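Local coordinates for protein 5-carboxyvanillate decarboxylase (Sphingomonas paucimobilis, PDB 4L6D) that probably decarboxylates 5-carboxyvanillate, and binds manganese and vanillate in an amidohydrolase-type barrel, at residues A118-A123 against H146-Y151; E230-W235 against E261-N266; I95-M100 against L114-P119; R127-V132 against E162-S167. All blocks are in the same frame, centred on the assembly; numbering follows the deposited sequence.

Contact 1: residues A118-A123 against H146-Y151; sequences APQDPA and HTNDLY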
loop_
_atom_site.group_PDB
_atom_site.type_symbol
_atom_site.label_atom_id
_atom_site.label_comp_id
_atom_site.label_asym_id
_atom_site.label_seq_id
_atom_site.Cartn_x
_atom_site.Cartn_y
_atom_site.Cartn_z
ATOM N N ALA A 118 -26.688 4.389 1.688
ATOM C CA ALA A 118 -26.602 2.936 1.692
ATOM C C ALA A 118 -26.462 2.406 0.263
ATOM O O ALA A 118 -27.470 2.206 -0.414
ATOM C CB ALA A 118 -27.850 2.351 2.363
ATOM N N PRO A 119 -25.210 2.183 -0.196
ATOM C CA PRO A 119 -24.977 1.732 -1.575
ATOM C C PRO A 119 -25.530 0.332 -1.835
ATOM O O PRO A 119 -25.519 -0.084 -2.992
ATOM C CB PRO A 119 -23.438 1.709 -1.691
ATOM C CG PRO A 119 -22.912 2.430 -0.515
ATOM C CD PRO A 119 -23.953 2.297 0.563
ATOM N N GLN A 120 -25.958 -0.380 -0.787
ATOM C CA GLN A 120 -26.693 -1.644 -0.935
ATOM C C GLN A 120 -27.875 -1.498 -1.894
ATOM O O GLN A 120 -28.306 -2.470 -2.525
ATOM C CB GLN A 120 -27.262 -2.116 0.417
ATOM C CG GLN A 120 -26.268 -2.397 1.541
ATOM C CD GLN A 120 -26.073 -1.199 2.447
ATOM O OE1 GLN A 120 -25.688 -0.128 1.991
ATOM N NE2 GLN A 120 -26.329 -1.377 3.743
ATOM N N ASP A 121 -28.436 -0.292 -1.946
ATOM C CA ASP A 121 -29.572 0.023 -2.811
ATOM C C ASP A 121 -29.201 1.283 -3.578
ATOM O O ASP A 121 -29.488 2.382 -3.133
ATOM C CB ASP A 121 -30.824 0.265 -1.961
ATOM C CG ASP A 121 -32.057 0.614 -2.784
ATOM O OD1 ASP A 121 -31.965 0.889 -4.000
ATOM O OD2 ASP A 121 -33.159 0.631 -2.198
ATOM N N PRO A 122 -28.562 1.124 -4.741
ATOM C CA PRO A 122 -28.040 2.282 -5.472
ATOM C C PRO A 122 -29.108 3.292 -5.882
ATOM O O PRO A 122 -28.847 4.497 -5.802
ATOM C CB PRO A 122 -27.407 1.647 -6.710
ATOM C CG PRO A 122 -26.928 0.319 -6.205
ATOM C CD PRO A 122 -28.054 -0.143 -5.294
ATOM N N ALA A 123 -30.278 2.826 -6.296
ATOM C CA ALA A 123 -31.320 3.745 -6.733
ATOM C C ALA A 123 -31.851 4.594 -5.572
ATOM O O ALA A 123 -32.062 5.802 -5.728
ATOM C CB ALA A 123 -32.453 3.001 -7.440
ATOM N N HIS A 146 -15.534 -0.552 0.842
ATOM C CA HIS A 146 -16.407 -1.488 0.136
ATOM C C HIS A 146 -17.840 -1.543 0.656
ATOM O O HIS A 146 -18.113 -1.202 1.799
ATOM C CB HIS A 146 -15.808 -2.903 0.145
ATOM C CG HIS A 146 -16.060 -3.672 1.407
ATOM N ND1 HIS A 146 -17.204 -4.419 1.610
ATOM C CD2 HIS A 146 -15.312 -3.819 2.528
ATOM C CE1 HIS A 146 -17.144 -4.997 2.798
ATOM N NE2 HIS A 146 -16.010 -4.645 3.378
ATOM N N THR A 147 -18.748 -1.977 -0.208
ATOM C CA THR A 147 -20.078 -2.384 0.230
ATOM C C THR A 147 -20.372 -3.763 -0.329
ATOM O O THR A 147 -20.172 -4.014 -1.519
ATOM C CB THR A 147 -21.175 -1.397 -0.223
ATOM O OG1 THR A 147 -20.867 -0.093 0.276
ATOM C CG2 THR A 147 -22.552 -1.829 0.314
ATOM N N ASN A 148 -20.823 -4.661 0.542
ATOM C CA ASN A 148 -21.140 -6.034 0.153
ATOM C C ASN A 148 -19.952 -6.748 -0.492
ATOM O O ASN A 148 -20.118 -7.623 -1.334
ATOM C CB ASN A 148 -22.382 -6.089 -0.748
ATOM C CG ASN A 148 -23.622 -5.547 -0.063
ATOM O OD1 ASN A 148 -23.769 -5.657 1.153
ATOM N ND2 ASN A 148 -24.522 -4.967 -0.845
ATOM N N ASP A 149 -18.757 -6.346 -0.071
ATOM C CA ASP A 149 -17.503 -6.933 -0.533
ATOM C C ASP A 149 -17.271 -6.714 -2.019
ATOM O O ASP A 149 -16.586 -7.492 -2.678
ATOM C CB ASP A 149 -17.444 -8.403 -0.140
ATOM C CG ASP A 149 -17.612 -8.582 1.346
ATOM O OD1 ASP A 149 -16.694 -8.159 2.078
ATOM O OD2 ASP A 149 -18.684 -9.082 1.779
ATOM N N LEU A 150 -17.848 -5.632 -2.526
ATOM C CA LEU A 150 -17.607 -5.177 -3.887
ATOM C C LEU A 150 -16.964 -3.810 -3.817
ATOM O O LEU A 150 -17.221 -3.036 -2.889
ATOM C CB LEU A 150 -18.917 -5.060 -4.655
ATOM C CG LEU A 150 -19.725 -6.335 -4.812
ATOM C CD1 LEU A 150 -21.066 -6.012 -5.433
ATOM C CD2 LEU A 150 -18.960 -7.327 -5.657
ATOM N N TYR A 151 -16.146 -3.503 -4.824
ATOM C CA TYR A 151 -15.475 -2.217 -4.915
ATOM C C TYR A 151 -16.174 -1.311 -5.929
ATOM O O TYR A 151 -17.055 -1.764 -6.668
ATOM C CB TYR A 151 -13.994 -2.428 -5.238
ATOM C CG TYR A 151 -13.299 -3.148 -4.108
ATOM C CD1 TYR A 151 -13.082 -2.506 -2.895
ATOM C CD2 TYR A 151 -12.886 -4.468 -4.236
ATOM C CE1 TYR A 151 -12.471 -3.159 -1.831
ATOM C CE2 TYR A 151 -12.269 -5.136 -3.171
ATOM C CZ TYR A 151 -12.059 -4.471 -1.979
ATOM O OH TYR A 151 -11.447 -5.129 -0.924
#
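The side-chain amides of Q120 and N148 stand almost square to each other, their planes 78° apart, and the N148 amide meets the aliphatic part of Q120, ND2 lying 3.9 Å from Q120 CG. The methyl of T147 adjoins the Q120 amide at its oxygen end, with CG2 3.9 Å from OE1. In the amidohydrolase (beta/alpha)8 barrel these are neighbouring loops, one leading from strand 111-115 into helix 122-134 and the other following strand 140-144, so they pack at the C-terminal rim of the strands, the end that carries the active site in this fold. The side chain of Q120 is about 11 Å from a bound vanillate.

Deeper in, the ring of P119 crosses the T147 side chain at roughly a right angle, and P119 CG presses to 3.3 Å from T147 OG1. The buried hydroxyl is satisfied by hydrogen bonds to Y152 OH and Q82 NE2. T147 has OG1 beside its backbone N (chi1 -57°), which turns CG2 to the Q120 side. Q120 is tethered at its far end as well, where NE2 binds the carbonyls of V81 and F84; N148 sits out at the solvent.

Each backbone is folded tightly. A type I turn runs from A118 to D121, and D121 then caps the start of helix 122-134; a type I' turn runs from T147 to L150, with N148 and D149 at positive phi. From within this second turn, D149 N donates over 3.0 Å to ND1 of H146, the residue just before it, tilted 30° from the imidazole plane.

Contact 2: residues E230-W235 against E261-N266; sequences EAIPFW and EYFRRN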
loop_
_atom_site.group_PDB
_atom_site.type_symbol
_atom_site.label_atom_id
_atom_site.label_comp_id
_atom_site.label_asym_id
_atom_site.label_seq_id
_atom_site.Cartn_x
_atom_site.Cartn_y
_atom_site.Cartn_z
ATOM N N GLU A 230 -4.020 7.358 1.464
ATOM C CA GLU A 230 -3.871 5.901 1.557
ATOM C C GLU A 230 -2.665 5.418 0.759
ATOM O O GLU A 230 -2.678 4.333 0.179
ATOM C CB GLU A 230 -5.164 5.161 1.150
ATOM C CG GLU A 230 -6.440 5.710 1.799
ATOM C CD GLU A 230 -6.518 5.472 3.301
ATOM O OE1 GLU A 230 -5.607 4.836 3.868
ATOM O OE2 GLU A 230 -7.501 5.935 3.911
ATOM N N ALA A 231 -1.634 6.264 0.759
ATOM C CA ALA A 231 -0.335 6.038 0.102
ATOM C C ALA A 231 -0.339 6.038 -1.418
ATOM O O ALA A 231 0.722 5.906 -2.026
ATOM C CB ALA A 231 0.384 4.786 0.647
ATOM N N ILE A 232 -1.508 6.196 -2.031
ATOM C CA ILE A 232 -1.523 6.315 -3.490
ATOM C C ILE A 232 -0.574 7.418 -4.033
ATOM O O ILE A 232 0.073 7.217 -5.070
ATOM C CB ILE A 232 -2.958 6.405 -4.060
ATOM C CG1 ILE A 232 -3.701 5.093 -3.777
ATOM C CG2 ILE A 232 -2.929 6.715 -5.548
ATOM C CD1 ILE A 232 -5.190 5.185 -3.974
ATOM N N PRO A 233 -0.438 8.565 -3.326
ATOM C CA PRO A 233 0.508 9.561 -3.848
ATOM C C PRO A 233 1.935 9.016 -4.001
ATOM O O PRO A 233 2.688 9.486 -4.868
ATOM C CB PRO A 233 0.480 10.651 -2.778
ATOM C CG PRO A 233 -0.939 10.587 -2.238
ATOM C CD PRO A 233 -1.254 9.115 -2.221
ATOM N N PHE A 234 2.316 8.031 -3.188
ATOM C CA PHE A 234 3.673 7.495 -3.242
ATOM C C PHE A 234 3.862 6.614 -4.466
ATOM O O PHE A 234 4.977 6.497 -4.981
ATOM C CB PHE A 234 3.990 6.699 -1.963
ATOM C CG PHE A 234 5.463 6.554 -1.681
ATOM C CD1 PHE A 234 6.221 7.671 -1.363
ATOM C CD2 PHE A 234 6.083 5.313 -1.699
ATOM C CE1 PHE A 234 7.575 7.566 -1.086
ATOM C CE2 PHE A 234 7.450 5.193 -1.413
ATOM C CZ PHE A 234 8.191 6.323 -1.105
ATOM N N TRP A 235 2.763 6.005 -4.924
ATOM C CA TRP A 235 2.802 5.015 -6.012
ATOM C C TRP A 235 2.562 5.573 -7.420
ATOM O O TRP A 235 2.479 4.800 -8.378
ATOM C CB TRP A 235 1.758 3.921 -5.778
ATOM C CG TRP A 235 2.002 2.966 -4.635
ATOM C CD1 TRP A 235 1.389 2.964 -3.408
ATOM C CD2 TRP A 235 2.881 1.830 -4.641
ATOM N NE1 TRP A 235 1.847 1.912 -2.653
ATOM C CE2 TRP A 235 2.750 1.192 -3.387
ATOM C CE3 TRP A 235 3.761 1.292 -5.584
ATOM C CZ2 TRP A 235 3.478 0.056 -3.044
ATOM C CZ3 TRP A 235 4.493 0.153 -5.238
ATOM C CH2 TRP A 235 4.338 -0.452 -3.978
ATOM N N GLU A 261 -2.849 11.200 -13.433
ATOM C CA GLU A 261 -3.622 12.364 -13.859
ATOM C C GLU A 261 -5.056 12.329 -13.344
ATOM O O GLU A 261 -5.594 13.367 -12.966
ATOM C CB GLU A 261 -3.553 12.563 -15.380
ATOM C CG GLU A 261 -2.144 12.940 -15.833
ATOM C CD GLU A 261 -1.915 12.825 -17.328
ATOM O OE1 GLU A 261 -2.759 12.246 -18.041
ATOM O OE2 GLU A 261 -0.864 13.321 -17.799
ATOM N N TYR A 262 -5.672 11.148 -13.314
ATOM C CA TYR A 262 -6.934 11.010 -12.584
ATOM C C TYR A 262 -6.746 11.333 -11.119
ATOM O O TYR A 262 -7.601 11.980 -10.510
ATOM C CB TYR A 262 -7.524 9.603 -12.709
ATOM C CG TYR A 262 -7.919 9.297 -14.122
ATOM C CD1 TYR A 262 -9.001 9.945 -14.711
ATOM C CD2 TYR A 262 -7.178 8.409 -14.889
ATOM C CE1 TYR A 262 -9.353 9.696 -16.014
ATOM C CE2 TYR A 262 -7.520 8.153 -16.204
ATOM C CZ TYR A 262 -8.608 8.803 -16.767
ATOM O OH TYR A 262 -8.953 8.574 -18.081
ATOM N N PHE A 263 -5.648 10.869 -10.525
ATOM C CA PHE A 263 -5.496 11.099 -9.102
ATOM C C PHE A 263 -5.404 12.601 -8.824
ATOM O O PHE A 263 -6.050 13.100 -7.912
ATOM C CB PHE A 263 -4.302 10.340 -8.504
ATOM C CG PHE A 263 -4.367 10.266 -7.010
ATOM C CD1 PHE A 263 -5.188 9.334 -6.393
ATOM C CD2 PHE A 263 -3.701 11.186 -6.227
ATOM C CE1 PHE A 263 -5.298 9.279 -5.016
ATOM C CE2 PHE A 263 -3.804 11.142 -4.836
ATOM C CZ PHE A 263 -4.604 10.183 -4.230
ATOM N N ARG A 264 -4.656 13.335 -9.641
ATOM C CA ARG A 264 -4.536 14.768 -9.400
ATOM C C ARG A 264 -5.802 15.534 -9.806
ATOM O O ARG A 264 -6.148 16.529 -9.162
ATOM C CB ARG A 264 -3.312 15.354 -10.118
ATOM C CG ARG A 264 -1.971 14.847 -9.585
ATOM C CD ARG A 264 -0.791 15.556 -10.267
ATOM N NE ARG A 264 0.420 14.736 -10.199
ATOM C CZ ARG A 264 0.766 13.830 -11.108
ATOM N NH1 ARG A 264 0.016 13.635 -12.185
ATOM N NH2 ARG A 264 1.883 13.128 -10.955
ATOM N N ARG A 265 -6.495 15.085 -10.854
ATOM C CA ARG A 265 -7.685 15.798 -11.331
ATOM C C ARG A 265 -8.886 15.548 -10.436
ATOM O O ARG A 265 -9.621 16.482 -10.088
ATOM C CB ARG A 265 -8.036 15.380 -12.767
ATOM C CG ARG A 265 -9.140 16.221 -13.405
ATOM C CD ARG A 265 -9.550 15.699 -14.790
ATOM N NE ARG A 265 -10.244 14.419 -14.665
ATOM C CZ ARG A 265 -10.825 13.761 -15.662
ATOM N NH1 ARG A 265 -10.813 14.248 -16.894
ATOM N NH2 ARG A 265 -11.439 12.609 -15.406
ATOM N N ASN A 266 -9.092 14.281 -10.083
ATOM C CA ASN A 266 -10.321 13.845 -9.410
ATOM C C ASN A 266 -10.222 13.595 -7.915
ATOM O O ASN A 266 -11.256 13.420 -7.257
ATOM C CB ASN A 266 -10.869 12.590 -10.090
ATOM C CG ASN A 266 -11.349 12.860 -11.502
ATOM O OD1 ASN A 266 -10.638 12.608 -12.485
ATOM N ND2 ASN A 266 -12.565 13.391 -11.617
#
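Apolar contact alone joins I232 and P233 to F263. The clearest piece is a CH-pi interaction: I232 CG2 sits 3.9 Å from the centre of the F263 ring, 27° off its normal, above the face but shifted toward the rim, so that its closest ring atom is F263 CE1 at 3.5 Å. P233 approaches the outer end of the ring obliquely, with CG 3.9 Å from F263 CE2. F263 reaches them because its CG is anti to the backbone N (chi1 -164°), which sends the ring away from its helix. L236 packs on F263, and L239 on I232, adding to the buried apolar surroundings.

Hydrogen bonds act within each segment. W235 N to I232 O, 3.0 Å, helps keep I232 and P233 in a compact turn, just past A231 with its positive phi. On the helix, R265 takes N266 OD1 side-on with both NE (2.9 Å) and NH2 (3.0 Å); NH2 lies on a lone pair in the carbonyl plane, whereas NE stands above it. N266 ND2 meanwhile binds the carbonyls of P219 and L221.

Between subunits, F234 meets F234 of the second subunit, and W235 packs edge-to-face on W196 of that chain. The whole contact lies in the helical connection between strands 223-225 and 267-270, a beta-alpha-beta crossover of the TIM-type barrel that here also forms part of the dimer interface.

Contact 3: residues I95-M100 against L114-P119; sequences IANDLM and LGTFAP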
loop_
_atom_site.group_PDB
_atom_site.type_symbol
_atom_site.label_atom_id
_atom_site.label_comp_id
_atom_site.label_asym_id
_atom_site.label_seq_id
_atom_site.Cartn_x
_atom_site.Cartn_y
_atom_site.Cartn_z
ATOM N N ILE A 95 -31.983 8.901 8.421
ATOM C CA ILE A 95 -32.071 9.405 9.791
ATOM C C ILE A 95 -30.755 10.037 10.226
ATOM O O ILE A 95 -30.731 11.151 10.766
ATOM C CB ILE A 95 -32.478 8.280 10.761
ATOM C CG1 ILE A 95 -33.943 7.894 10.530
ATOM C CG2 ILE A 95 -32.236 8.688 12.218
ATOM C CD1 ILE A 95 -34.347 6.607 11.224
ATOM N N ALA A 96 -29.653 9.341 9.960
ATOM C CA ALA A 96 -28.338 9.853 10.327
ATOM C C ALA A 96 -28.027 11.153 9.593
ATOM O O ALA A 96 -27.351 12.034 10.130
ATOM C CB ALA A 96 -27.258 8.830 10.047
ATOM N N ASN A 97 -28.515 11.278 8.358
ATOM C CA ASN A 97 -28.305 12.521 7.610
ATOM C C ASN A 97 -29.118 13.683 8.167
ATOM O O ASN A 97 -28.630 14.814 8.252
ATOM C CB ASN A 97 -28.607 12.332 6.123
ATOM C CG ASN A 97 -27.562 11.489 5.425
ATOM O OD1 ASN A 97 -26.441 11.341 5.910
ATOM N ND2 ASN A 97 -27.916 10.960 4.260
ATOM N N ASP A 98 -30.357 13.411 8.570
ATOM C CA ASP A 98 -31.156 14.436 9.231
ATOM C C ASP A 98 -30.476 14.873 10.520
ATOM O O ASP A 98 -30.423 16.061 10.829
ATOM C CB ASP A 98 -32.557 13.922 9.558
ATOM C CG ASP A 98 -33.458 13.856 8.348
ATOM O OD1 ASP A 98 -33.104 14.434 7.305
ATOM O OD2 ASP A 98 -34.547 13.247 8.459
ATOM N N LEU A 99 -29.969 13.905 11.282
ATOM C CA LEU A 99 -29.321 14.224 12.549
ATOM C C LEU A 99 -28.004 14.973 12.325
ATOM O O LEU A 99 -27.672 15.890 13.076
ATOM C CB LEU A 99 -29.105 12.954 13.383
ATOM C CG LEU A 99 -30.406 12.375 13.948
ATOM C CD1 LEU A 99 -30.161 11.023 14.595
ATOM C CD2 LEU A 99 -31.020 13.334 14.958
ATOM N N MET A 100 -27.268 14.591 11.285
ATOM C CA MET A 100 -26.063 15.328 10.913
ATOM C C MET A 100 -26.385 16.789 10.569
ATOM O O MET A 100 -25.729 17.715 11.059
ATOM C CB MET A 100 -25.365 14.669 9.723
ATOM C CG MET A 100 -24.100 15.409 9.269
ATOM S SD MET A 100 -22.753 15.257 10.459
ATOM C CE MET A 100 -22.184 13.604 10.100
ATOM N N LEU A 114 -20.679 15.744 6.545
ATOM C CA LEU A 114 -20.786 14.884 5.376
ATOM C C LEU A 114 -21.961 13.944 5.569
ATOM O O LEU A 114 -22.096 13.302 6.617
ATOM C CB LEU A 114 -19.511 14.064 5.208
ATOM C CG LEU A 114 -18.212 14.869 5.056
ATOM C CD1 LEU A 114 -17.042 13.923 4.864
ATOM C CD2 LEU A 114 -18.316 15.829 3.870
ATOM N N GLY A 115 -22.828 13.873 4.569
ATOM C CA GLY A 115 -23.925 12.922 4.588
ATOM C C GLY A 115 -23.431 11.579 4.110
ATOM O O GLY A 115 -22.369 11.496 3.499
ATOM N N THR A 116 -24.191 10.526 4.389
ATOM C CA THR A 116 -23.820 9.190 3.943
ATOM C C THR A 116 -25.012 8.569 3.232
ATOM O O THR A 116 -26.021 9.235 3.002
ATOM C CB THR A 116 -23.255 8.315 5.117
ATOM O OG1 THR A 116 -22.542 7.177 4.597
ATOM C CG2 THR A 116 -24.350 7.858 6.067
ATOM N N PHE A 117 -24.878 7.314 2.838
ATOM C CA PHE A 117 -25.932 6.639 2.099
ATOM C C PHE A 117 -25.704 5.144 2.159
ATOM O O PHE A 117 -24.656 4.689 2.604
ATOM C CB PHE A 117 -25.964 7.114 0.638
ATOM C CG PHE A 117 -24.616 7.112 -0.036
ATOM C CD1 PHE A 117 -23.774 8.223 0.061
ATOM C CD2 PHE A 117 -24.194 6.018 -0.774
ATOM C CE1 PHE A 117 -22.530 8.233 -0.547
ATOM C CE2 PHE A 117 -22.938 6.030 -1.401
ATOM C CZ PHE A 117 -22.115 7.143 -1.281
ATOM N N ALA A 118 -26.688 4.389 1.688
ATOM C CA ALA A 118 -26.602 2.936 1.692
ATOM C C ALA A 118 -26.462 2.406 0.263
ATOM O O ALA A 118 -27.470 2.206 -0.414
ATOM C CB ALA A 118 -27.850 2.351 2.363
ATOM N N PRO A 119 -25.210 2.183 -0.196
ATOM C CA PRO A 119 -24.977 1.732 -1.575
ATOM C C PRO A 119 -25.530 0.332 -1.835
ATOM O O PRO A 119 -25.519 -0.084 -2.992
ATOM C CB PRO A 119 -23.438 1.709 -1.691
ATOM C CG PRO A 119 -22.912 2.430 -0.515
ATOM C CD PRO A 119 -23.953 2.297 0.563
#
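Within the beta-alpha-beta unit of strand 71-76, helix 86-106 and strand 111-115, N97 fastens the helix to the end of the returning strand by gripping both polar atoms of T116's backbone. T116 N donates to N97 OD1 over 2.8 Å, nearly straight at 165°, and N97 ND2 donates to T116 O over 2.9 Å at 171°. The pair of bonds holds the amide at two points and fixes which way round it lies; T116 O lies almost in the plane of the N97 amide.

Approach here is close: N97 OD1 is 3.3 Å from G115 CA, and the CA atoms of N97 and G115 come within 5.3 Å of each other. One helical turn on, M100 bends at chi2 and chi3 to bring its methyl CE 3.5 Å from L114 O. The side chain of T116 takes no part in the amide bonds, its OG1 being bound to V142 O.

L114 points away from the helix and packs on L73 and V142, its side chain about 7 Å from that of the metal ligand E8. Around the contact, M100 lies on L74 of strand 71-76, and N97 ND2 also reaches E128 OE2 of helix 122-134, so from helix 86-106 the asparagine links both the strand end and helix 122-134.

Contact 4: residues R127-V132 against E162-S167; sequences REIERV and EAIEAS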
loop_
_atom_site.group_PDB
_atom_site.type_symbol
_atom_site.label_atom_id
_atom_site.label_comp_id
_atom_site.label_asym_id
_atom_site.label_seq_id
_atom_site.Cartn_x
_atom_site.Cartn_y
_atom_site.Cartn_z
ATOM N N ARG A 127 -31.344 8.966 -4.715
ATOM C CA ARG A 127 -32.321 9.919 -4.190
ATOM C C ARG A 127 -31.809 10.610 -2.926
ATOM O O ARG A 127 -31.958 11.821 -2.763
ATOM C CB ARG A 127 -33.638 9.218 -3.848
ATOM C CG ARG A 127 -34.307 8.524 -5.014
ATOM C CD ARG A 127 -34.539 9.469 -6.167
ATOM N NE ARG A 127 -35.356 10.613 -5.783
ATOM C CZ ARG A 127 -35.391 11.750 -6.468
ATOM N NH1 ARG A 127 -36.158 12.755 -6.065
ATOM N NH2 ARG A 127 -34.641 11.882 -7.555
ATOM N N GLU A 128 -31.227 9.838 -2.013
ATOM C CA GLU A 128 -30.746 10.412 -0.762
ATOM C C GLU A 128 -29.586 11.376 -0.987
ATOM O O GLU A 128 -29.511 12.429 -0.350
ATOM C CB GLU A 128 -30.368 9.310 0.235
ATOM C CG GLU A 128 -29.909 9.806 1.617
ATOM C CD GLU A 128 -30.953 10.618 2.376
ATOM O OE1 GLU A 128 -32.137 10.653 1.975
ATOM O OE2 GLU A 128 -30.573 11.235 3.390
ATOM N N ILE A 129 -28.692 11.023 -1.904
ATOM C CA ILE A 129 -27.576 11.899 -2.256
ATOM C C ILE A 129 -28.102 13.248 -2.744
ATOM O O ILE A 129 -27.613 14.294 -2.313
ATOM C CB ILE A 129 -26.654 11.215 -3.281
ATOM C CG1 ILE A 129 -25.865 10.117 -2.574
ATOM C CG2 ILE A 129 -25.711 12.221 -3.951
ATOM C CD1 ILE A 129 -25.300 9.055 -3.490
ATOM N N GLU A 130 -29.117 13.226 -3.603
ATOM C CA GLU A 130 -29.721 14.466 -4.073
ATOM C C GLU A 130 -30.317 15.255 -2.911
ATOM O O GLU A 130 -30.160 16.473 -2.845
ATOM C CB GLU A 130 -30.785 14.191 -5.135
ATOM C CG GLU A 130 -31.546 15.441 -5.562
ATOM C CD GLU A 130 -32.501 15.190 -6.709
ATOM O OE1 GLU A 130 -33.293 16.101 -7.014
ATOM O OE2 GLU A 130 -32.457 14.093 -7.306
ATOM N N ARG A 131 -30.982 14.567 -1.984
ATOM C CA ARG A 131 -31.574 15.247 -0.831
ATOM C C ARG A 131 -30.500 15.881 0.062
ATOM O O ARG A 131 -30.674 17.001 0.549
ATOM C CB ARG A 131 -32.458 14.279 -0.023
ATOM C CG ARG A 131 -33.303 14.953 1.052
ATOM C CD ARG A 131 -34.138 13.947 1.850
ATOM N NE ARG A 131 -33.318 13.199 2.796
ATOM C CZ ARG A 131 -33.188 13.505 4.084
ATOM N NH1 ARG A 131 -32.411 12.761 4.858
ATOM N NH2 ARG A 131 -33.841 14.537 4.605
ATOM N N VAL A 132 -29.401 15.161 0.272
ATOM C CA VAL A 132 -28.280 15.667 1.059
ATOM C C VAL A 132 -27.744 16.968 0.463
ATOM O O VAL A 132 -27.496 17.939 1.183
ATOM C CB VAL A 132 -27.156 14.596 1.152
ATOM C CG1 VAL A 132 -25.850 15.198 1.641
ATOM C CG2 VAL A 132 -27.599 13.445 2.056
ATOM N N GLU A 162 -23.257 8.458 -10.560
ATOM C CA GLU A 162 -23.985 9.405 -11.397
ATOM C C GLU A 162 -24.596 10.512 -10.537
ATOM O O GLU A 162 -24.447 11.694 -10.838
ATOM C CB GLU A 162 -25.071 8.680 -12.189
ATOM C CG GLU A 162 -25.862 9.583 -13.113
ATOM C CD GLU A 162 -26.973 8.833 -13.801
ATOM O OE1 GLU A 162 -27.704 8.095 -13.106
ATOM O OE2 GLU A 162 -27.111 8.967 -15.035
ATOM N N ALA A 163 -25.242 10.124 -9.442
ATOM C CA ALA A 163 -25.874 11.101 -8.564
ATOM C C ALA A 163 -24.845 11.952 -7.830
ATOM O O ALA A 163 -25.056 13.152 -7.655
ATOM C CB ALA A 163 -26.816 10.407 -7.572
ATOM N N ILE A 164 -23.736 11.345 -7.398
ATOM C CA ILE A 164 -22.693 12.102 -6.717
ATOM C C ILE A 164 -22.115 13.142 -7.670
ATOM O O ILE A 164 -22.025 14.329 -7.326
ATOM C CB ILE A 164 -21.586 11.199 -6.150
ATOM C CG1 ILE A 164 -22.150 10.303 -5.043
ATOM C CG2 ILE A 164 -20.427 12.056 -5.626
ATOM C CD1 ILE A 164 -21.117 9.367 -4.439
ATOM N N GLU A 165 -21.746 12.713 -8.877
ATOM C CA GLU A 165 -21.238 13.659 -9.864
ATOM C C GLU A 165 -22.196 14.824 -10.096
ATOM O O GLU A 165 -21.781 15.985 -10.085
ATOM C CB GLU A 165 -20.944 12.975 -11.194
ATOM C CG GLU A 165 -20.200 13.889 -12.134
ATOM C CD GLU A 165 -20.081 13.334 -13.530
ATOM O OE1 GLU A 165 -21.008 12.634 -13.983
ATOM O OE2 GLU A 165 -19.051 13.616 -14.176
ATOM N N ALA A 166 -23.473 14.518 -10.293
ATOM C CA ALA A 166 -24.457 15.550 -10.593
ATOM C C ALA A 166 -24.662 16.503 -9.414
ATOM O O ALA A 166 -24.985 17.677 -9.608
ATOM C CB ALA A 166 -25.781 14.909 -10.991
ATOM N N SER A 167 -24.486 15.995 -8.195
ATOM C CA SER A 167 -24.720 16.803 -6.999
ATOM C C SER A 167 -23.648 17.855 -6.789
ATOM O O SER A 167 -23.891 18.866 -6.137
ATOM C CB SER A 167 -24.790 15.926 -5.747
ATOM O OG SER A 167 -23.495 15.454 -5.381
#
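Helices 122-134 and 158-167 run almost parallel here, their segment axes 9.0 Å apart at closest and inclined by 17°, with I129 and A163 facing each other. I129 carries the contact, using both of its branches. CG2 lies over the backbone of A163, 3.9 Å from A163 O and 4.2 Å from A163 CB, while CD1 reaches past it to I164 CG1 at 3.7 Å, the two isoleucines crossing obliquely. With CG2 anti to its backbone N, I129 sets that methyl against the opposing helix and leaves the CG1 arm to carry CD1 to I164; L141 of strand 140-144 touches both isoleucines.

S167 closes the far end. Its OG binds back to I164 O at 2.7 Å, a turn earlier on its own helix, and is also bonded to L169 N; toward I129 it offers just a loose contact.

The salt bridges within helix 122-134 lie away from this seam. R131 grips E128 side-on, NE to OE1 at 2.9 Å and NH1 to OE2 at 2.8 Å, the latter on the syn lone pair, and its NH2 carries a salt bridge to D98 of helix 86-106. R127 NH2 pairs with E130 OE2 at 3.1 Å near the solvent. On the other helix, E165 OE2 binds R220 N.

No hydrogen bond or salt bridge crosses between the two segments, so their fit rests on I129 packed against A163, I164 and the edge of S167, and the serine hydroxyl that borders it is satisfied within its own helix and the following loop.

All four contacts belong to one barrel, but differ in burial. Contacts 2 and 3 are fully buried, on opposite sides of the chain's centre, while contacts 1 and 4 are partly buried, contact 1 reaching solvent at the loop rim. Their chemistry differs accordingly: contact 3 relies on strong amide-to-backbone bonds, contacts 2 and 4 on apolar side chains, and contact 1 on van der Waals packing of polar and apolar groups. Contacts 1, 3 and 4 form a neighbourhood: 1 and 3 share A118 and P119, 1 and 4 both use helix 122-134, and F117 of contact 3 packs on I129 of contact 4. Contact 2 stands apart, touching none of the others.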